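Local coordinates for Beta/gama crystallin family protein (Methanosarcina acetivorans, PDB 3HZ2), which binds calcium ions through a small domain of the beta/gamma-crystallin family, built from two Greek key motifs, at residues Gly15-Asp19 and Gly28-Asn32; Phe47-Tyr53 and Ser77-Arg82. One frame throughout, in Å; residues are numbered along the deposited sequence.

Interaction 1: Gly15-Asp19 and Gly28-Asn32; sequences GKSFD and GDNLN
The ammonium group of Lys16 is gripped twice by Asp29. NZ donates a hydrogen bond of 3.1 Å to the backbone O of Asp29, approaching from above the carbonyl plane, and it forms a salt bridge with the carboxylate, 3.3 Å from Asp29 OD1. A lysine suits this exposed position because its long chain can bend: with CG anti to the backbone N (chi1 -180°) and kinks at chi2 and chi4, it reaches across to the loop and meets the aspartate at about a right angle. One residue thus offers NZ both a neutral and a charged oxygen.

Next to this polar bridge, the contact is apolar. Phe18 turns one ring face to the loop backbone, and Gly28 CA sits over that face in a CH-pi contact, 4.0 Å from the ring centroid and 19° off its normal. Asp29 N lies over the same face at a like height, both atoms being offset toward the rim, while the Asp29 carboxylate stands almost perpendicular to the ring. Gly28 is the residue that fits here, since a side chain would run into Phe18 CD2 and its backbone angles are themselves suited to glycine. The two methyl branches of Leu31 divide between the residues, CD1 lying 3.5 Å from Phe18 CB and CD2 3.9 Å from Lys16 CG. Cut back to an alanine, Phe18 would keep only the beta carbon beside Leu31, and a gap would probably open against Gly28 CA and Asp29 N, depriving the loop of the surface it rests on.

Phe18 and Leu31 also touch Val7 of strand 4-8, and Lys16 N bonds to the calcium ligand Glu9. The arrangement is a loop folded against an edge strand within the first Greek key motif of a beta/gamma-crystallin domain.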
loop_
_atom_site.group_PDB
_atom_site.type_symbol
_atom_site.label_atom_id
_atom_site.label_comp_id
_atom_site.label_asym_id
_atom_site.label_seq_id
_atom_site.Cartn_x
_atom_site.Cartn_y
_atom_site.Cartn_z
ATOM N N GLY A 15 -1.529 -14.064 0.494
ATOM C CA GLY A 15 -2.942 -13.723 0.493
ATOM C C GLY A 15 -3.433 -12.943 -0.711
ATOM O O GLY A 15 -2.814 -12.955 -1.777
ATOM N N LYS A 16 -4.566 -12.269 -0.539
ATOM C CA LYS A 16 -5.155 -11.464 -1.603
ATOM C C LYS A 16 -4.175 -10.359 -1.983
ATOM O O LYS A 16 -3.505 -9.793 -1.121
ATOM C CB LYS A 16 -6.472 -10.842 -1.120
ATOM C CG LYS A 16 -7.183 -9.976 -2.153
ATOM C CD LYS A 16 -7.688 -10.803 -3.327
ATOM C CE LYS A 16 -8.292 -9.923 -4.416
ATOM N NZ LYS A 16 -9.414 -9.091 -3.900
ATOM N N SER A 17 -4.074 -10.069 -3.275
ATOM C CA SER A 17 -3.179 -9.015 -3.728
ATOM C C SER A 17 -3.909 -8.127 -4.716
ATOM O O SER A 17 -4.916 -8.531 -5.300
ATOM C CB SER A 17 -1.926 -9.603 -4.384
ATOM O OG SER A 17 -2.226 -10.210 -5.626
ATOM N N PHE A 18 -3.406 -6.912 -4.891
ATOM C CA PHE A 18 -4.006 -5.960 -5.819
ATOM C C PHE A 18 -2.900 -5.180 -6.507
ATOM O O PHE A 18 -2.054 -4.578 -5.849
ATOM C CB PHE A 18 -4.923 -4.982 -5.081
ATOM C CG PHE A 18 -5.644 -4.029 -5.993
ATOM C CD1 PHE A 18 -6.676 -4.479 -6.811
ATOM C CD2 PHE A 18 -5.275 -2.689 -6.055
ATOM C CE1 PHE A 18 -7.333 -3.604 -7.681
ATOM C CE2 PHE A 18 -5.923 -1.806 -6.920
ATOM C CZ PHE A 18 -6.956 -2.266 -7.736
ATOM N N ASP A 19 -2.914 -5.195 -7.835
ATOM C CA ASP A 19 -1.913 -4.485 -8.622
ATOM C C ASP A 19 -2.508 -3.135 -9.013
ATOM O O ASP A 19 -3.419 -3.070 -9.834
ATOM C CB ASP A 19 -1.573 -5.290 -9.877
ATOM C CG ASP A 19 -0.321 -4.793 -10.570
ATOM O OD1 ASP A 19 -0.123 -3.565 -10.638
ATOM O OD2 ASP A 19 0.461 -5.634 -11.059
ATOM N N GLY A 28 -7.881 -0.352 -2.688
ATOM C CA GLY A 28 -7.995 -1.461 -3.616
ATOM C C GLY A 28 -9.179 -2.391 -3.435
ATOM O O GLY A 28 -10.162 -2.057 -2.773
ATOM N N ASP A 29 -9.066 -3.575 -4.032
ATOM C CA ASP A 29 -10.115 -4.590 -3.986
ATOM C C ASP A 29 -10.156 -5.380 -2.677
ATOM O O ASP A 29 -9.376 -6.309 -2.480
ATOM C CB ASP A 29 -9.933 -5.555 -5.162
ATOM C CG ASP A 29 -11.072 -6.547 -5.293
ATOM O OD1 ASP A 29 -11.001 -7.414 -6.190
ATOM O OD2 ASP A 29 -12.041 -6.462 -4.507
ATOM N N ASN A 30 -11.078 -5.010 -1.794
ATOM C CA ASN A 30 -11.247 -5.684 -0.509
ATOM C C ASN A 30 -9.977 -5.835 0.323
ATOM O O ASN A 30 -9.788 -6.851 1.001
ATOM C CB ASN A 30 -11.879 -7.063 -0.725
ATOM C CG ASN A 30 -13.375 -6.985 -0.971
ATOM O OD1 ASN A 30 -14.018 -7.991 -1.270
ATOM N ND2 ASN A 30 -13.939 -5.788 -0.838
ATOM N N LEU A 31 -9.114 -4.828 0.287
ATOM C CA LEU A 31 -7.877 -4.876 1.056
ATOM C C LEU A 31 -7.790 -3.769 2.098
ATOM O O LEU A 31 -6.713 -3.481 2.612
ATOM C CB LEU A 31 -6.666 -4.799 0.121
ATOM C CG LEU A 31 -6.392 -6.092 -0.653
ATOM C CD1 LEU A 31 -5.347 -5.846 -1.728
ATOM C CD2 LEU A 31 -5.930 -7.166 0.314
ATOM N N ASN A 32 -8.920 -3.141 2.403
ATOM C CA ASN A 32 -8.922 -2.088 3.406
ATOM C C ASN A 32 -8.649 -2.708 4.778
ATOM O O ASN A 32 -9.287 -3.688 5.170
ATOM C CB ASN A 32 -10.263 -1.357 3.412
ATOM C CG ASN A 32 -10.341 -0.307 4.495
ATOM O OD1 ASN A 32 -9.332 0.290 4.869
ATOM N ND2 ASN A 32 -11.546 -0.064 4.999
#

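Interaction 2: Phe47-Tyr53 and Ser77-Arg82; sequences FYEYINY and SISSFR. With CA (calcium ion), chain F.
Calcium coordination joins the two segments at one end: Glu49 O (2.4 Å from the calcium ion), Ser77 O and Ser79 OG (2.6 Å from it) bind the metal together with two waters, and Asp33 completes the site. Glu49 contributes its backbone oxygen, while its carboxylate turns aside to a salt bridge with Arg56. Serine suits Ser79 because its short side chain puts OG on the ion while CB lies against the backbone of Tyr50 and Ile51; OG is also hydrogen-bonded to Asn32 OD1.

Hydrogen bonds continue the join. Tyr48 N donates to Ser80 O and Ser79 N to Tyr48 O, both nearly straight; with Ser79 and Ser80 both opposite Tyr48, this is a classic beta bulge. Ser80 OG, set between its backbone N and carbonyl carbon (chi1 63°), donates to Tyr50 O at 2.7 Å and accepts from Tyr53 N at 3.0 Å, pinning the turning chain.

Aromatic and cationic groups close the far end. The Arg82 guanidinium lies flat on the Tyr53 ring, planes 12° apart, with CD over the ring centre; its edge reaches Tyr48, NH2 donating to Tyr48 OH at 3.1 Å. Arginine suits the place because its flat cation can stack by its face and donate from its edge at once.

On the sheet face carrying Phe47 and Phe81, Phe47 CD2 meets Phe81 CB at 3.4 Å, and Ile78 CD1 reaches the same CD2 from the preceding loop. Phe47 and Phe81 pack on Val5 of strand 4-8, Phe47 and Ile78 on Ile38 of strand 37-42, while strand 45-48 runs between 56-60 and 80-83.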
loop_
_atom_site.group_PDB
_atom_site.type_symbol
_atom_site.label_atom_id
_atom_site.label_comp_id
_atom_site.label_asym_id
_atom_site.label_seq_id
_atom_site.Cartn_x
_atom_site.Cartn_y
_atom_site.Cartn_z
ATOM N N PHE A 47 0.682 6.131 1.487
ATOM C CA PHE A 47 -0.340 5.294 2.097
ATOM C C PHE A 47 -0.949 5.995 3.305
ATOM O O PHE A 47 -0.233 6.467 4.181
ATOM C CB PHE A 47 0.266 3.944 2.497
ATOM C CG PHE A 47 0.872 3.200 1.340
ATOM C CD1 PHE A 47 2.145 3.524 0.879
ATOM C CD2 PHE A 47 0.140 2.227 0.665
ATOM C CE1 PHE A 47 2.683 2.890 -0.245
ATOM C CE2 PHE A 47 0.666 1.589 -0.458
ATOM C CZ PHE A 47 1.940 1.923 -0.915
ATOM N N TYR A 48 -2.276 6.059 3.328
ATOM C CA TYR A 48 -3.021 6.722 4.397
ATOM C C TYR A 48 -3.714 5.732 5.314
ATOM O O TYR A 48 -4.115 4.649 4.888
ATOM C CB TYR A 48 -4.077 7.647 3.793
ATOM C CG TYR A 48 -3.530 8.924 3.203
ATOM C CD1 TYR A 48 -3.380 10.067 3.989
ATOM C CD2 TYR A 48 -3.192 9.004 1.852
ATOM C CE1 TYR A 48 -2.914 11.264 3.438
ATOM C CE2 TYR A 48 -2.726 10.193 1.295
ATOM C CZ TYR A 48 -2.593 11.317 2.093
ATOM O OH TYR A 48 -2.151 12.499 1.536
ATOM N N GLU A 49 -3.878 6.108 6.577
ATOM C CA GLU A 49 -4.526 5.204 7.506
ATOM C C GLU A 49 -6.049 5.238 7.402
ATOM O O GLU A 49 -6.713 4.373 7.930
ATOM C CB GLU A 49 -4.080 5.498 8.943
ATOM C CG GLU A 49 -4.654 6.750 9.553
ATOM C CD GLU A 49 -4.139 6.980 10.961
ATOM O OE1 GLU A 49 -4.184 6.033 11.774
ATOM O OE2 GLU A 49 -3.695 8.105 11.254
ATOM N N TYR A 50 -6.617 6.223 6.721
ATOM C CA TYR A 50 -8.075 6.280 6.604
ATOM C C TYR A 50 -8.478 6.337 5.140
ATOM O O TYR A 50 -7.685 6.752 4.297
ATOM C CB TYR A 50 -8.613 7.508 7.345
ATOM C CG TYR A 50 -8.350 7.491 8.837
ATOM C CD1 TYR A 50 -8.197 8.681 9.551
ATOM C CD2 TYR A 50 -8.249 6.288 9.536
ATOM C CE1 TYR A 50 -7.948 8.672 10.920
ATOM C CE2 TYR A 50 -8.002 6.268 10.909
ATOM C CZ TYR A 50 -7.851 7.465 11.591
ATOM O OH TYR A 50 -7.597 7.452 12.944
ATOM N N ILE A 51 -9.702 5.924 4.824
ATOM C CA ILE A 51 -10.136 5.967 3.432
ATOM C C ILE A 51 -10.158 7.422 2.980
ATOM O O ILE A 51 -10.105 8.340 3.803
ATOM C CB ILE A 51 -11.547 5.359 3.227
ATOM C CG1 ILE A 51 -12.583 6.154 4.017
ATOM C CG2 ILE A 51 -11.555 3.894 3.647
ATOM C CD1 ILE A 51 -14.006 5.766 3.688
ATOM N N ASN A 52 -10.221 7.629 1.673
ATOM C CA ASN A 52 -10.247 8.973 1.114
ATOM C C ASN A 52 -9.071 9.825 1.571
ATOM O O ASN A 52 -9.218 11.019 1.831
ATOM C CB ASN A 52 -11.565 9.661 1.468
ATOM C CG ASN A 52 -12.752 8.984 0.825
ATOM O OD1 ASN A 52 -12.725 8.680 -0.364
ATOM N ND2 ASN A 52 -13.805 8.750 1.604
ATOM N N TYR A 53 -7.909 9.190 1.681
ATOM C CA TYR A 53 -6.675 9.865 2.066
ATOM C C TYR A 53 -6.760 10.640 3.378
ATOM O O TYR A 53 -6.354 11.804 3.462
ATOM C CB TYR A 53 -6.243 10.773 0.914
ATOM C CG TYR A 53 -6.379 10.070 -0.421
ATOM C CD1 TYR A 53 -7.212 10.574 -1.420
ATOM C CD2 TYR A 53 -5.736 8.851 -0.655
ATOM C CE1 TYR A 53 -7.406 9.878 -2.616
ATOM C CE2 TYR A 53 -5.926 8.148 -1.846
ATOM C CZ TYR A 53 -6.762 8.667 -2.818
ATOM O OH TYR A 53 -6.976 7.971 -3.988
ATOM N N SER A 77 -3.597 -1.586 8.618
ATOM C CA SER A 77 -4.127 -0.252 8.858
ATOM C C SER A 77 -4.281 0.638 7.630
ATOM O O SER A 77 -4.936 1.665 7.700
ATOM C CB SER A 77 -3.252 0.469 9.877
ATOM O OG SER A 77 -1.968 0.712 9.334
ATOM N N ILE A 78 -3.663 0.277 6.515
ATOM C CA ILE A 78 -3.786 1.107 5.319
ATOM C C ILE A 78 -5.227 1.095 4.817
ATOM O O ILE A 78 -5.853 0.039 4.740
ATOM C CB ILE A 78 -2.837 0.612 4.206
ATOM C CG1 ILE A 78 -1.386 0.820 4.653
ATOM C CG2 ILE A 78 -3.131 1.348 2.894
ATOM C CD1 ILE A 78 -0.358 0.214 3.732
ATOM N N SER A 79 -5.759 2.271 4.486
ATOM C CA SER A 79 -7.131 2.363 3.994
ATOM C C SER A 79 -7.265 3.089 2.665
ATOM O O SER A 79 -8.346 3.137 2.085
ATOM C CB SER A 79 -8.025 3.031 5.037
ATOM O OG SER A 79 -8.241 2.148 6.118
ATOM N N SER A 80 -6.166 3.662 2.189
ATOM C CA SER A 80 -6.158 4.351 0.906
ATOM C C SER A 80 -4.727 4.691 0.542
ATOM O O SER A 80 -3.861 4.782 1.409
ATOM C CB SER A 80 -7.012 5.632 0.947
ATOM O OG SER A 80 -6.502 6.583 1.869
ATOM N N PHE A 81 -4.465 4.837 -0.748
ATOM C CA PHE A 81 -3.127 5.193 -1.192
ATOM C C PHE A 81 -3.164 5.786 -2.586
ATOM O O PHE A 81 -4.045 5.470 -3.387
ATOM C CB PHE A 81 -2.169 3.983 -1.115
ATOM C CG PHE A 81 -2.609 2.772 -1.903
ATOM C CD1 PHE A 81 -2.354 2.674 -3.269
ATOM C CD2 PHE A 81 -3.243 1.710 -1.265
ATOM C CE1 PHE A 81 -2.723 1.537 -3.986
ATOM C CE2 PHE A 81 -3.617 0.569 -1.970
ATOM C CZ PHE A 81 -3.356 0.481 -3.332
ATOM N N ARG A 82 -2.218 6.676 -2.858
ATOM C CA ARG A 82 -2.146 7.327 -4.153
ATOM C C ARG A 82 -0.720 7.696 -4.505
ATOM O O ARG A 82 0.166 7.734 -3.647
ATOM C CB ARG A 82 -3.018 8.584 -4.166
ATOM C CG ARG A 82 -2.625 9.629 -3.135
ATOM C CD ARG A 82 -3.548 10.836 -3.225
ATOM N NE ARG A 82 -3.424 11.717 -2.066
ATOM C CZ ARG A 82 -4.221 12.757 -1.832
ATOM N NH1 ARG A 82 -5.201 13.047 -2.680
ATOM N NH2 ARG A 82 -4.047 13.501 -0.746
HETATM CA CA CA F . -7.264 2.075 8.525
HETATM O O HOH W 1 -6.867 1.390 11.173
HETATM O O HOH W 2 -9.888 2.771 9.129
#

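Overall arrangement
From the N terminus, the chain passes through strand 4-8 and turns into 15-19; interaction 1 then closes a short loop as 28-32 folds back against 15-19 at the start of strand 17-20, within the first Greek key. Interaction 2 comes wholly later, closing the longer loop from 47-53 to 77-82 in the second, so the two follow in series and neither nest nor cross. Their centres lie 13 Å apart, yet they touch: Asn32, at the end of interaction 1, probably accepts a hydrogen bond through OD1 from Ser79 OG, 2.5 Å away. Next to it, Asp33 supplies a calcium ligand, so the loop of the first motif helps to build the site in the second.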